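Local coordinates for cytochrome P450 268A2 Cyp268A2 (Mycobacterium marinum, PDB 6BLD), which belongs to the cytochrome P450 family, a mostly helical fold that holds a heme, here with a second ligand in the pocket next to it, at residues E35-R40 with N340-A345; R40-H45 with F319-Q324; L87-P92 with V188-P193; V141-M146 with P162-S167; P401-V404 with V409-I412. All coordinates share one frame; numbering follows the deposited sequence.

Contact 1. Residues E35-R40 with N340-A345; sequences ELRAER and NWDEDA
Arg-37 reaches over to Trp-341 and Asp-342, tying the N-terminal helix 26-39 of this P450 to the loop between helices 336-339 and 375-392. From CB the chain leaves beside the backbone N. It runs antiparallel to the side chain of Asp-342 and bends at chi3 (-42°). Arg-37 CD lies 3.7 Å from Asp-342 OD1. Arg-37 NE makes a long salt bridge, 3.9 Å, to Asp-342 OD1. Arg-37 NE also donates to a water, at 2.9 Å, and Glu-343 N donates to the same water at 3.0 Å. Farther out, Trp-341 O sits over one face of the guanidinium, near its rim, 3.3 Å from Arg-37 NH2. The angle is too poor for a bond. NH2 instead pairs with Glu-30, and NH1 bonds Ser-338 OG. Asp-342 OD1 accepts from Asp-344 N at 3.0 Å in an Asx turn, and OD2 takes Arg-67 N. The direct ion pair is thus probably weak, and the water makes the hydrogen-bonded link.

Contact 2. Residues R40-H45 with F319-Q324; sequences RPVSWH and FELGGQ
Val-42 packs against the tip of a beta hairpin, strands 319-321 and 324-326 joined by a type I' turn from Leu-321 to Gln-324. Val-42 itself starts strand 42-45, an outermost strand of the mixed sheet of the P450 fold. The hairpin is closed by two backbone bonds, Leu-321 N to Gln-324 O and Gln-324 N to Leu-321 O.

Apolar packing comes first. Val-42 turns CG2, the branch beside its own backbone N, into the hairpin. Val-42 CG2 lies 4.1 Å from Leu-321 CG and 3.8 Å from Gly-322 CA. The other branch, Val-42 CG1, is anti to the backbone N (chi1 177°) and meets Gln-324 CB at 4.1 Å. Helix 67-75 lies close by: Asp-69 touches both Val-42 and Leu-321, and Ala-72 and Val-73 touch Leu-321.

Contacts between apolar groups and carbonyls form a second group. The backbone oxygen Leu-321 O sits 3.5 Å from Val-42 CG2. Gln-324 CG, set beside its backbone N (chi1 -57°), comes 3.3 Å from Val-42 O; the chain then bends at chi2. The two side chains run past each other head to tail.

The polar link is made by one water. It accepts from Val-42 N at 3.0 Å and donates to Gly-322 O at 2.8 Å.

Contact 3. Residues L87-P92 with V188-P193; sequences LFENVP and VSWADP
Glu-89 OE1 is gripped by two N-H groups, the indole of Trp-190 and the side-chain amide of Asn-407. The bond from Trp-190 NE1 to Glu-89 OE1 is 2.8 Å long with an angle of 161°. It joins two loops beside the ligand pocket of the P450 fold: residues 87-92, which lead into helix 93-97, and residues 188-193, where a type I turn spans Ser-189 to Asp-192. The pair is buried. The nearest atoms of the Trp-190 side chain are about 4 Å from the bound (3E,5E)-6,10-dimethylundeca-3,5,9-trien-2-one, so the bond probably helps hold a ring that lies next to the ligand.

OE1 lies in the indole plane, at its edge. The carboxylate is turned steeply, 74° to the ring, and the N-H comes to OE1 from above the carboxylate plane. Glu-89 gets there as an extended chain. Leu-52 N bonds Glu-89 OE2, which steadies the carboxylate further. Leu-205 of helix 201-225 touches the indole. At the ring edge, Glu-89 OE1 also lies 3.7 Å from Trp-190 CZ2.

Contact 4. Residues V141-M146 with P162-S167; sequences VDELRM and PIRTLS
Glu-143 and Arg-164 form a salt bridge between two helices at the surface, the carboxylate at the guanidinium edge and near its plane. Arg-164 NH2 donates to Glu-143 OE2 at 3.2 Å, but the angle of 122° makes this a weak hydrogen bond. The second oxygen, Glu-143 OE1, is 3.5 Å from Arg-164 NH2. A single nitrogen faces both oxygens. The two planes are 28° apart. Glu-143 is exposed and Arg-164 partly so. With the weak bond, this setting probably makes the ion pair modest in strength.

Both side chains arrive from opposite directions and both are extended. Each has CG anti to its carbonyl carbon, beside the backbone N. Arg-164 NE has a further partner in its own helix, Glu-160, in a long and weak ion pair.

The carriers are helices 123-147 and 160-170. In the usual P450 naming they correspond to helices D and E of the four-helix core, which helices 247-278 and 375-392 complete. Helix 247-278 takes Pro-162, Ile-163 and Leu-166 of helix 160-170, and Thr-165 touches Gln-381 of helix 375-392. Val-141 of helix 123-147 touches Gln-392 of that same helix. Within helix 160-170, Thr-165 OG1 bonds Leu-161 O, one turn back.

Contact 5. Residues P401-V404 with V409-I412; sequences PVYV and VHAI
The rings of Tyr-403 and His-410 lie almost parallel, 4° apart, but are slid so far that they barely overlap. Their centroids are 5.6 Å apart, and Tyr-403 CE1 is 3.9 Å from His-410 NE2. His-410 stacks on His-271 of helix 247-278 and bonds Ala-305 O through ND1. The two segments are the arms of a beta hairpin, strands 402-404 and 411-418, near the C-terminal end of this P450. The link between the arms carries Phe-408, which lines the pocket of (3E,5E)-6,10-dimethylundeca-3,5,9-trien-2-one.

Tyr-403 and Ile-412 form an antiparallel non-hydrogen-bonded pair, and their side chains lie side by side on one face of the sheet. The tyrosine has CG beside its backbone N, anti to the carbonyl carbon, and Tyr-403 CE1 comes 3.6 Å from Ile-412 CG1. The isoleucine continues to Pro-401, with Ile-412 CD1 4.0 Å from Pro-401 CB. On the other face, Val-404 CB meets Ala-411 CB at 3.7 Å.

The backbone is loosely paired. Tyr-403 CA makes a C-H...O contact with Ala-411 O, and Ile-412 CA makes one with Val-402 O. A water accepts from Ala-411 N at 3.1 Å, between the arms near Val-404 O. The direct bond runs from Val-404 N to Ala-411 O, 2.8 Å long at 168°, with the donor 41° out of the carbonyl plane.

How the contacts relate
Contacts 1 and 2 adjoin, with centres 13 Å apart. They share Arg-40, where helix 26-39 gives way to strand 42-45, and Leu-36 packs on Pro-41 and Ser-43. Contacts 3 and 5 also touch, centres 14 Å apart: Val-188 meets Val-409 and Asp-192 meets Val-404. Contact 4 stands apart at the surface of the helical part, its centre 44 Å from that of contact 2 and across the centre of the chain from it. Along the sequence, contacts 1 to 4 enclose one another in turn, and contact 5 follows near the C-terminus. Contacts 1 to 3 join parts far apart in sequence; contacts 4 and 5 join near neighbours.

Contact 1. Residues E35-R40 with N340-A345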
# COMPACT_ATOMS: atom_id res chain seq x y z
N GLU A 35 9.25 -1.25 -22.31
CA GLU A 35 8.87 -1.06 -23.71
C GLU A 35 7.66 -0.15 -23.83
O GLU A 35 7.60 0.69 -24.74
CB GLU A 35 8.59 -2.41 -24.37
CG GLU A 35 7.99 -2.28 -25.77
CD GLU A 35 7.85 -3.61 -26.48
OE1 GLU A 35 7.04 -3.69 -27.43
OE2 GLU A 35 8.54 -4.57 -26.09
N LEU A 36 6.68 -0.30 -22.94
CA LEU A 36 5.52 0.58 -22.95
C LEU A 36 5.92 2.02 -22.67
O LEU A 36 5.55 2.93 -23.41
CB LEU A 36 4.48 0.09 -21.94
CG LEU A 36 3.79 -1.23 -22.28
CD1 LEU A 36 2.84 -1.63 -21.16
CD2 LEU A 36 3.04 -1.12 -23.60
N ARG A 37 6.70 2.24 -21.60
CA ARG A 37 7.16 3.58 -21.29
C ARG A 37 7.87 4.22 -22.48
O ARG A 37 7.78 5.44 -22.67
CB ARG A 37 8.11 3.55 -20.08
CG ARG A 37 7.40 3.49 -18.73
CD ARG A 37 8.35 3.84 -17.59
NE ARG A 37 9.67 3.23 -17.76
CZ ARG A 37 10.02 2.05 -17.25
NH1 ARG A 37 9.15 1.34 -16.54
NH2 ARG A 37 11.24 1.58 -17.46
N ALA A 38 8.57 3.43 -23.28
CA ALA A 38 9.34 3.99 -24.38
C ALA A 38 8.49 4.20 -25.63
O ALA A 38 8.56 5.26 -26.27
CB ALA A 38 10.54 3.08 -24.70
N GLU A 39 7.67 3.21 -25.99
CA GLU A 39 6.94 3.24 -27.26
C GLU A 39 5.49 3.67 -27.12
O GLU A 39 5.03 4.54 -27.87
CB GLU A 39 7.01 1.86 -27.93
CG GLU A 39 8.39 1.20 -27.90
CD GLU A 39 9.45 1.95 -28.68
OE1 GLU A 39 9.11 2.90 -29.42
OE2 GLU A 39 10.64 1.58 -28.56
N ARG A 40 4.74 3.07 -26.20
CA ARG A 40 3.31 3.34 -26.04
C ARG A 40 3.01 3.56 -24.56
O ARG A 40 2.48 2.67 -23.88
CB ARG A 40 2.47 2.20 -26.61
CG ARG A 40 2.87 1.79 -28.03
CD ARG A 40 2.15 0.54 -28.49
NE ARG A 40 2.47 -0.64 -27.69
CZ ARG A 40 3.62 -1.31 -27.76
NH1 ARG A 40 3.81 -2.36 -26.98
NH2 ARG A 40 4.57 -0.92 -28.59
N ASN A 340 8.09 4.39 -10.88
CA ASN A 340 9.27 4.50 -10.03
C ASN A 340 10.53 3.95 -10.69
O ASN A 340 11.62 4.14 -10.16
CB ASN A 340 9.03 3.81 -8.69
CG ASN A 340 8.18 4.64 -7.75
OD1 ASN A 340 8.08 5.86 -7.92
ND2 ASN A 340 7.57 4.00 -6.77
N TRP A 341 10.39 3.27 -11.84
CA TRP A 341 11.53 2.86 -12.64
C TRP A 341 11.63 3.66 -13.93
O TRP A 341 12.35 3.27 -14.86
CB TRP A 341 11.45 1.36 -12.96
CG TRP A 341 12.32 0.52 -12.07
CD1 TRP A 341 13.45 -0.15 -12.44
CD2 TRP A 341 12.14 0.27 -10.67
NE1 TRP A 341 13.98 -0.81 -11.35
CE2 TRP A 341 13.19 -0.56 -10.26
CE3 TRP A 341 11.18 0.67 -9.73
CZ2 TRP A 341 13.32 -1.01 -8.94
CZ3 TRP A 341 11.31 0.23 -8.43
CH2 TRP A 341 12.37 -0.60 -8.04
N ASP A 342 10.94 4.80 -14.00
CA ASP A 342 10.90 5.62 -15.20
C ASP A 342 12.26 6.27 -15.42
O ASP A 342 12.69 7.11 -14.62
CB ASP A 342 9.81 6.68 -15.07
CG ASP A 342 9.42 7.29 -16.40
OD1 ASP A 342 10.17 7.11 -17.39
OD2 ASP A 342 8.37 7.97 -16.46
N GLU A 343 12.94 5.89 -16.51
CA GLU A 343 14.21 6.52 -16.85
C GLU A 343 14.04 7.99 -17.20
O GLU A 343 15.02 8.74 -17.18
CB GLU A 343 14.87 5.78 -18.01
CG GLU A 343 15.08 4.29 -17.76
CD GLU A 343 16.45 3.98 -17.19
OE1 GLU A 343 17.11 4.92 -16.69
OE2 GLU A 343 16.86 2.81 -17.24
N ASP A 344 12.82 8.42 -17.52
CA ASP A 344 12.51 9.83 -17.76
C ASP A 344 12.45 10.65 -16.48
O ASP A 344 12.28 11.87 -16.56
CB ASP A 344 11.18 9.95 -18.49
CG ASP A 344 11.35 10.31 -19.95
OD1 ASP A 344 12.46 10.15 -20.48
OD2 ASP A 344 10.35 10.76 -20.57
N ALA A 345 12.59 10.02 -15.31
CA ALA A 345 12.41 10.74 -14.05
C ALA A 345 13.54 10.46 -13.07
O ALA A 345 13.82 11.28 -12.19
CB ALA A 345 11.07 10.36 -13.41
O HOH W 1 12.03 4.31 -18.95

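Contact 2. Residues R40-H45 with F319-Q324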
# COMPACT_ATOMS: atom_id res chain seq x y z
N ARG A 40 4.74 3.07 -26.20
CA ARG A 40 3.31 3.34 -26.04
C ARG A 40 3.01 3.56 -24.56
O ARG A 40 2.48 2.67 -23.88
CB ARG A 40 2.47 2.20 -26.61
CG ARG A 40 2.87 1.79 -28.03
CD ARG A 40 2.15 0.54 -28.49
NE ARG A 40 2.47 -0.64 -27.69
CZ ARG A 40 3.62 -1.31 -27.76
NH1 ARG A 40 3.81 -2.36 -26.98
NH2 ARG A 40 4.57 -0.92 -28.59
N PRO A 41 3.34 4.74 -24.03
CA PRO A 41 3.21 4.97 -22.58
C PRO A 41 1.79 4.89 -22.07
O PRO A 41 1.59 4.62 -20.87
CB PRO A 41 3.80 6.38 -22.39
CG PRO A 41 3.68 7.02 -23.73
CD PRO A 41 3.87 5.93 -24.73
N VAL A 42 0.79 5.11 -22.92
CA VAL A 42 -0.62 4.99 -22.55
C VAL A 42 -1.23 4.00 -23.54
O VAL A 42 -1.47 4.35 -24.70
CB VAL A 42 -1.35 6.33 -22.57
CG1 VAL A 42 -2.83 6.14 -22.26
CG2 VAL A 42 -0.71 7.30 -21.58
N SER A 43 -1.47 2.77 -23.09
CA SER A 43 -1.91 1.69 -23.96
C SER A 43 -3.19 1.07 -23.42
O SER A 43 -3.48 1.13 -22.22
CB SER A 43 -0.82 0.62 -24.10
OG SER A 43 -0.38 0.17 -22.82
N TRP A 44 -3.94 0.45 -24.33
CA TRP A 44 -5.23 -0.16 -24.03
C TRP A 44 -5.06 -1.67 -23.90
O TRP A 44 -4.44 -2.31 -24.76
CB TRP A 44 -6.24 0.17 -25.12
CG TRP A 44 -7.63 -0.36 -24.91
CD1 TRP A 44 -8.23 -1.38 -25.59
CD2 TRP A 44 -8.59 0.10 -23.95
NE1 TRP A 44 -9.50 -1.58 -25.12
CE2 TRP A 44 -9.75 -0.69 -24.11
CE3 TRP A 44 -8.58 1.10 -22.98
CZ2 TRP A 44 -10.89 -0.50 -23.34
CZ3 TRP A 44 -9.72 1.28 -22.20
CH2 TRP A 44 -10.86 0.48 -22.39
N HIS A 45 -5.61 -2.24 -22.83
CA HIS A 45 -5.43 -3.64 -22.50
C HIS A 45 -6.77 -4.24 -22.08
O HIS A 45 -7.66 -3.52 -21.63
CB HIS A 45 -4.41 -3.82 -21.37
CG HIS A 45 -3.04 -3.33 -21.72
ND1 HIS A 45 -2.01 -4.18 -22.05
CD2 HIS A 45 -2.53 -2.08 -21.78
CE1 HIS A 45 -0.92 -3.47 -22.31
NE2 HIS A 45 -1.21 -2.19 -22.15
N PHE A 319 -10.28 12.80 -22.18
CA PHE A 319 -9.02 13.40 -21.75
C PHE A 319 -7.88 12.86 -22.60
O PHE A 319 -7.77 11.65 -22.80
CB PHE A 319 -8.75 13.12 -20.27
CG PHE A 319 -7.66 13.97 -19.68
CD1 PHE A 319 -6.34 13.55 -19.71
CD2 PHE A 319 -7.96 15.19 -19.10
CE1 PHE A 319 -5.34 14.33 -19.17
CE2 PHE A 319 -6.95 15.97 -18.55
CZ PHE A 319 -5.64 15.54 -18.59
N GLU A 320 -7.04 13.77 -23.08
CA GLU A 320 -5.88 13.41 -23.89
C GLU A 320 -4.68 13.19 -22.99
O GLU A 320 -4.25 14.10 -22.27
CB GLU A 320 -5.60 14.51 -24.92
CG GLU A 320 -4.39 14.26 -25.80
CD GLU A 320 -4.32 15.24 -26.94
OE1 GLU A 320 -3.86 16.38 -26.72
OE2 GLU A 320 -4.73 14.87 -28.06
N LEU A 321 -4.13 11.97 -23.01
CA LEU A 321 -2.99 11.62 -22.18
C LEU A 321 -2.06 10.70 -22.96
O LEU A 321 -2.49 9.68 -23.49
CB LEU A 321 -3.43 10.93 -20.89
CG LEU A 321 -2.34 10.69 -19.85
CD1 LEU A 321 -1.97 11.99 -19.15
CD2 LEU A 321 -2.78 9.65 -18.84
N GLY A 322 -0.78 11.07 -23.02
CA GLY A 322 0.19 10.29 -23.77
C GLY A 322 -0.14 10.15 -25.24
O GLY A 322 0.16 9.11 -25.85
N GLY A 323 -0.76 11.17 -25.84
CA GLY A 323 -1.16 11.10 -27.23
C GLY A 323 -2.37 10.24 -27.50
O GLY A 323 -2.67 9.98 -28.67
N GLN A 324 -3.07 9.80 -26.46
CA GLN A 324 -4.24 8.95 -26.60
C GLN A 324 -5.45 9.63 -25.96
O GLN A 324 -5.33 10.26 -24.91
CB GLN A 324 -4.01 7.58 -25.95
CG GLN A 324 -2.80 6.84 -26.50
CD GLN A 324 -3.06 6.23 -27.86
OE1 GLN A 324 -4.14 5.70 -28.12
NE2 GLN A 324 -2.08 6.32 -28.75
O HOH W 2 0.78 6.36 -25.62

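Contact 3. Residues L87-P92 with V188-P193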
# COMPACT_ATOMS: atom_id res chain seq x y z
N LEU A 87 -9.56 -0.22 -7.53
CA LEU A 87 -8.75 -1.43 -7.63
C LEU A 87 -8.56 -1.84 -9.08
O LEU A 87 -9.46 -1.69 -9.91
CB LEU A 87 -9.39 -2.57 -6.83
CG LEU A 87 -9.31 -2.43 -5.31
CD1 LEU A 87 -9.63 -3.75 -4.62
CD2 LEU A 87 -7.95 -1.90 -4.87
N PHE A 88 -7.36 -2.37 -9.38
CA PHE A 88 -7.03 -2.81 -10.73
C PHE A 88 -7.92 -3.98 -11.15
O PHE A 88 -8.61 -3.92 -12.19
CB PHE A 88 -5.55 -3.21 -10.78
CG PHE A 88 -5.07 -3.65 -12.14
CD1 PHE A 88 -5.68 -3.21 -13.30
CD2 PHE A 88 -3.97 -4.50 -12.25
CE1 PHE A 88 -5.22 -3.62 -14.54
CE2 PHE A 88 -3.51 -4.91 -13.48
CZ PHE A 88 -4.14 -4.47 -14.63
N GLU A 89 -7.93 -5.04 -10.36
CA GLU A 89 -8.75 -6.21 -10.65
C GLU A 89 -10.20 -5.96 -10.27
O GLU A 89 -10.50 -5.23 -9.32
CB GLU A 89 -8.21 -7.43 -9.90
CG GLU A 89 -8.88 -8.74 -10.26
CD GLU A 89 -8.28 -9.91 -9.51
OE1 GLU A 89 -7.07 -9.86 -9.20
OE2 GLU A 89 -9.01 -10.88 -9.23
N ASN A 90 -11.11 -6.56 -11.04
CA ASN A 90 -12.53 -6.48 -10.74
C ASN A 90 -12.84 -7.30 -9.49
O ASN A 90 -12.57 -8.50 -9.44
CB ASN A 90 -13.36 -6.97 -11.92
CG ASN A 90 -13.46 -5.94 -13.03
OD1 ASN A 90 -13.49 -4.73 -12.77
ND2 ASN A 90 -13.50 -6.41 -14.27
N VAL A 91 -13.41 -6.64 -8.48
CA VAL A 91 -13.69 -7.26 -7.18
C VAL A 91 -15.19 -7.14 -6.92
O VAL A 91 -15.79 -6.10 -7.24
CB VAL A 91 -12.86 -6.60 -6.07
CG1 VAL A 91 -13.23 -7.16 -4.70
CG2 VAL A 91 -11.38 -6.77 -6.35
N PRO A 92 -15.84 -8.17 -6.37
CA PRO A 92 -17.28 -8.06 -6.07
C PRO A 92 -17.61 -6.83 -5.23
O PRO A 92 -16.86 -6.46 -4.32
CB PRO A 92 -17.57 -9.36 -5.31
CG PRO A 92 -16.58 -10.33 -5.85
CD PRO A 92 -15.33 -9.53 -6.15
N VAL A 188 -5.26 -8.61 0.66
CA VAL A 188 -4.48 -8.30 -0.52
C VAL A 188 -3.76 -9.53 -1.07
O VAL A 188 -2.95 -9.42 -1.99
CB VAL A 188 -3.47 -7.16 -0.26
CG1 VAL A 188 -4.20 -5.92 0.26
CG2 VAL A 188 -2.41 -7.62 0.73
N SER A 189 -4.06 -10.71 -0.52
CA SER A 189 -3.39 -11.95 -0.91
C SER A 189 -4.34 -12.93 -1.59
O SER A 189 -4.16 -14.15 -1.48
CB SER A 189 -2.73 -12.60 0.30
OG SER A 189 -2.06 -11.64 1.11
N TRP A 190 -5.35 -12.42 -2.30
CA TRP A 190 -6.34 -13.30 -2.91
C TRP A 190 -5.82 -14.05 -4.12
O TRP A 190 -6.48 -14.99 -4.58
CB TRP A 190 -7.58 -12.49 -3.30
CG TRP A 190 -7.37 -11.51 -4.42
CD1 TRP A 190 -7.37 -11.79 -5.76
CD2 TRP A 190 -7.15 -10.10 -4.30
NE1 TRP A 190 -7.15 -10.64 -6.48
CE2 TRP A 190 -7.01 -9.59 -5.61
CE3 TRP A 190 -7.05 -9.22 -3.22
CZ2 TRP A 190 -6.78 -8.24 -5.86
CZ3 TRP A 190 -6.82 -7.88 -3.47
CH2 TRP A 190 -6.68 -7.40 -4.78
N ALA A 191 -4.65 -13.68 -4.64
CA ALA A 191 -4.04 -14.38 -5.77
C ALA A 191 -2.86 -15.24 -5.35
O ALA A 191 -2.10 -15.71 -6.21
CB ALA A 191 -3.60 -13.37 -6.84
N ASP A 192 -2.69 -15.47 -4.04
CA ASP A 192 -1.55 -16.23 -3.53
C ASP A 192 -1.98 -17.65 -3.22
O ASP A 192 -2.69 -17.87 -2.22
CB ASP A 192 -1.00 -15.55 -2.27
CG ASP A 192 0.30 -16.18 -1.79
OD1 ASP A 192 0.80 -17.11 -2.44
OD2 ASP A 192 0.81 -15.73 -0.74
N PRO A 193 -1.60 -18.64 -4.03
CA PRO A 193 -1.94 -20.03 -3.69
C PRO A 193 -1.32 -20.50 -2.39
O PRO A 193 -1.90 -21.36 -1.71
CB PRO A 193 -1.41 -20.83 -4.89
CG PRO A 193 -1.26 -19.82 -5.99
CD PRO A 193 -0.89 -18.54 -5.32

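Contact 4. Residues V141-M146 with P162-S167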
# COMPACT_ATOMS: atom_id res chain seq x y z
N VAL A 141 12.91 -5.52 17.66
CA VAL A 141 14.23 -5.99 17.25
C VAL A 141 14.89 -6.78 18.37
O VAL A 141 15.64 -7.73 18.12
CB VAL A 141 15.10 -4.81 16.78
CG1 VAL A 141 16.48 -5.30 16.35
CG2 VAL A 141 14.42 -4.07 15.64
N ASP A 142 14.63 -6.40 19.63
CA ASP A 142 15.15 -7.16 20.76
C ASP A 142 14.56 -8.56 20.79
O ASP A 142 15.29 -9.55 20.95
CB ASP A 142 14.85 -6.42 22.07
CG ASP A 142 15.40 -7.15 23.28
OD1 ASP A 142 16.60 -7.47 23.29
OD2 ASP A 142 14.62 -7.40 24.23
N GLU A 143 13.24 -8.68 20.62
CA GLU A 143 12.61 -9.99 20.57
C GLU A 143 13.06 -10.78 19.35
O GLU A 143 13.16 -12.01 19.41
CB GLU A 143 11.09 -9.85 20.58
CG GLU A 143 10.52 -9.35 21.89
CD GLU A 143 9.19 -8.64 21.71
OE1 GLU A 143 8.95 -7.63 22.40
OE2 GLU A 143 8.38 -9.10 20.87
N LEU A 144 13.34 -10.10 18.24
CA LEU A 144 13.88 -10.78 17.07
C LEU A 144 15.26 -11.35 17.36
O LEU A 144 15.58 -12.47 16.93
CB LEU A 144 13.94 -9.82 15.88
CG LEU A 144 14.74 -10.28 14.66
CD1 LEU A 144 14.02 -11.41 13.94
CD2 LEU A 144 15.01 -9.12 13.71
N ARG A 145 16.09 -10.59 18.08
CA ARG A 145 17.43 -11.07 18.42
C ARG A 145 17.36 -12.32 19.28
O ARG A 145 18.13 -13.27 19.07
CB ARG A 145 18.21 -9.97 19.13
CG ARG A 145 19.68 -10.28 19.32
CD ARG A 145 20.33 -9.29 20.28
NE ARG A 145 20.11 -9.67 21.67
CZ ARG A 145 19.13 -9.19 22.43
NH1 ARG A 145 18.28 -8.30 21.94
NH2 ARG A 145 19.01 -9.60 23.69
N MET A 146 16.46 -12.35 20.26
CA MET A 146 16.30 -13.53 21.10
C MET A 146 15.76 -14.72 20.31
O MET A 146 15.98 -15.87 20.72
CB MET A 146 15.37 -13.22 22.27
CG MET A 146 15.76 -11.98 23.06
SD MET A 146 14.84 -11.81 24.60
CE MET A 146 13.23 -12.42 24.11
N PRO A 162 4.12 -2.31 12.24
CA PRO A 162 2.89 -1.69 11.71
C PRO A 162 1.66 -1.96 12.57
O PRO A 162 0.88 -1.03 12.82
CB PRO A 162 2.76 -2.32 10.32
CG PRO A 162 4.14 -2.62 9.92
CD PRO A 162 4.82 -3.07 11.19
N ILE A 163 1.46 -3.19 13.04
CA ILE A 163 0.25 -3.49 13.79
C ILE A 163 0.30 -2.86 15.18
O ILE A 163 -0.72 -2.39 15.70
CB ILE A 163 0.01 -5.01 13.87
CG1 ILE A 163 -1.34 -5.31 14.54
CG2 ILE A 163 1.14 -5.72 14.60
CD1 ILE A 163 -2.53 -4.76 13.79
N ARG A 164 1.48 -2.81 15.79
CA ARG A 164 1.61 -2.15 17.08
C ARG A 164 1.35 -0.65 16.96
O ARG A 164 0.63 -0.07 17.79
CB ARG A 164 3.00 -2.41 17.67
CG ARG A 164 3.19 -3.81 18.20
CD ARG A 164 4.27 -3.85 19.26
NE ARG A 164 4.81 -5.20 19.45
CZ ARG A 164 5.75 -5.51 20.33
NH1 ARG A 164 6.25 -4.57 21.12
NH2 ARG A 164 6.18 -6.75 20.43
N THR A 165 1.92 -0.01 15.94
CA THR A 165 1.68 1.41 15.71
C THR A 165 0.22 1.67 15.36
O THR A 165 -0.38 2.63 15.86
CB THR A 165 2.59 1.93 14.61
OG1 THR A 165 3.94 1.52 14.86
CG2 THR A 165 2.53 3.44 14.53
N LEU A 166 -0.37 0.82 14.51
CA LEU A 166 -1.77 0.97 14.15
C LEU A 166 -2.68 0.79 15.36
O LEU A 166 -3.53 1.65 15.65
CB LEU A 166 -2.13 -0.03 13.05
CG LEU A 166 -3.54 0.00 12.43
CD1 LEU A 166 -4.59 -0.45 13.44
CD2 LEU A 166 -3.86 1.38 11.89
N SER A 167 -2.51 -0.31 16.08
CA SER A 167 -3.40 -0.61 17.20
C SER A 167 -3.26 0.40 18.33
O SER A 167 -4.23 0.66 19.05
CB SER A 167 -3.14 -2.03 17.71
OG SER A 167 -3.05 -2.95 16.64

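Contact 5. Residues P401-V404 with V409-I412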
# COMPACT_ATOMS: atom_id res chain seq x y z
N PRO A 401 13.76 -14.31 -0.31
CA PRO A 401 12.36 -13.90 -0.11
C PRO A 401 11.41 -14.74 -0.94
O PRO A 401 11.74 -15.22 -2.03
CB PRO A 401 12.35 -12.44 -0.56
CG PRO A 401 13.78 -12.09 -0.92
CD PRO A 401 14.47 -13.38 -1.20
N VAL A 402 10.20 -14.91 -0.41
CA VAL A 402 9.11 -15.58 -1.10
C VAL A 402 8.10 -14.49 -1.46
O VAL A 402 7.37 -14.00 -0.59
CB VAL A 402 8.47 -16.68 -0.25
CG1 VAL A 402 7.31 -17.32 -0.99
CG2 VAL A 402 9.51 -17.73 0.11
N TYR A 403 8.06 -14.12 -2.73
CA TYR A 403 7.19 -13.03 -3.18
C TYR A 403 5.77 -13.53 -3.40
O TYR A 403 5.55 -14.66 -3.85
CB TYR A 403 7.74 -12.41 -4.46
CG TYR A 403 9.04 -11.65 -4.24
CD1 TYR A 403 9.03 -10.36 -3.74
CD2 TYR A 403 10.26 -12.24 -4.54
CE1 TYR A 403 10.21 -9.66 -3.54
CE2 TYR A 403 11.45 -11.55 -4.34
CZ TYR A 403 11.41 -10.26 -3.84
OH TYR A 403 12.59 -9.58 -3.64
N VAL A 404 4.80 -12.68 -3.08
CA VAL A 404 3.39 -13.02 -3.16
C VAL A 404 2.90 -12.69 -4.57
O VAL A 404 3.04 -11.53 -5.00
CB VAL A 404 2.57 -12.27 -2.11
CG1 VAL A 404 1.08 -12.49 -2.34
CG2 VAL A 404 2.97 -12.70 -0.71
N VAL A 409 -0.43 -5.57 -4.49
CA VAL A 409 0.61 -5.27 -3.51
C VAL A 409 1.85 -6.09 -3.84
O VAL A 409 1.76 -7.29 -4.10
CB VAL A 409 0.13 -5.56 -2.07
CG1 VAL A 409 1.30 -5.50 -1.09
CG2 VAL A 409 -0.96 -4.58 -1.67
N HIS A 410 3.01 -5.42 -3.85
CA HIS A 410 4.31 -6.06 -4.01
C HIS A 410 4.72 -6.58 -2.64
O HIS A 410 5.29 -5.86 -1.81
CB HIS A 410 5.33 -5.06 -4.56
CG HIS A 410 6.65 -5.67 -4.92
ND1 HIS A 410 7.84 -4.98 -4.82
CD2 HIS A 410 6.97 -6.90 -5.39
CE1 HIS A 410 8.83 -5.76 -5.21
NE2 HIS A 410 8.33 -6.93 -5.56
N ALA A 411 4.43 -7.86 -2.38
CA ALA A 411 4.51 -8.41 -1.04
C ALA A 411 5.52 -9.56 -0.97
O ALA A 411 5.74 -10.27 -1.95
CB ALA A 411 3.14 -8.90 -0.57
N ILE A 412 6.10 -9.72 0.21
CA ILE A 412 6.98 -10.84 0.52
C ILE A 412 6.27 -11.70 1.56
O ILE A 412 6.00 -11.24 2.68
CB ILE A 412 8.35 -10.37 1.04
CG1 ILE A 412 9.14 -9.71 -0.09
CG2 ILE A 412 9.13 -11.54 1.62
CD1 ILE A 412 10.45 -9.08 0.37
O HOH W 3 0.90 -9.55 -4.81
O HOH W 4 4.46 -9.48 -5.00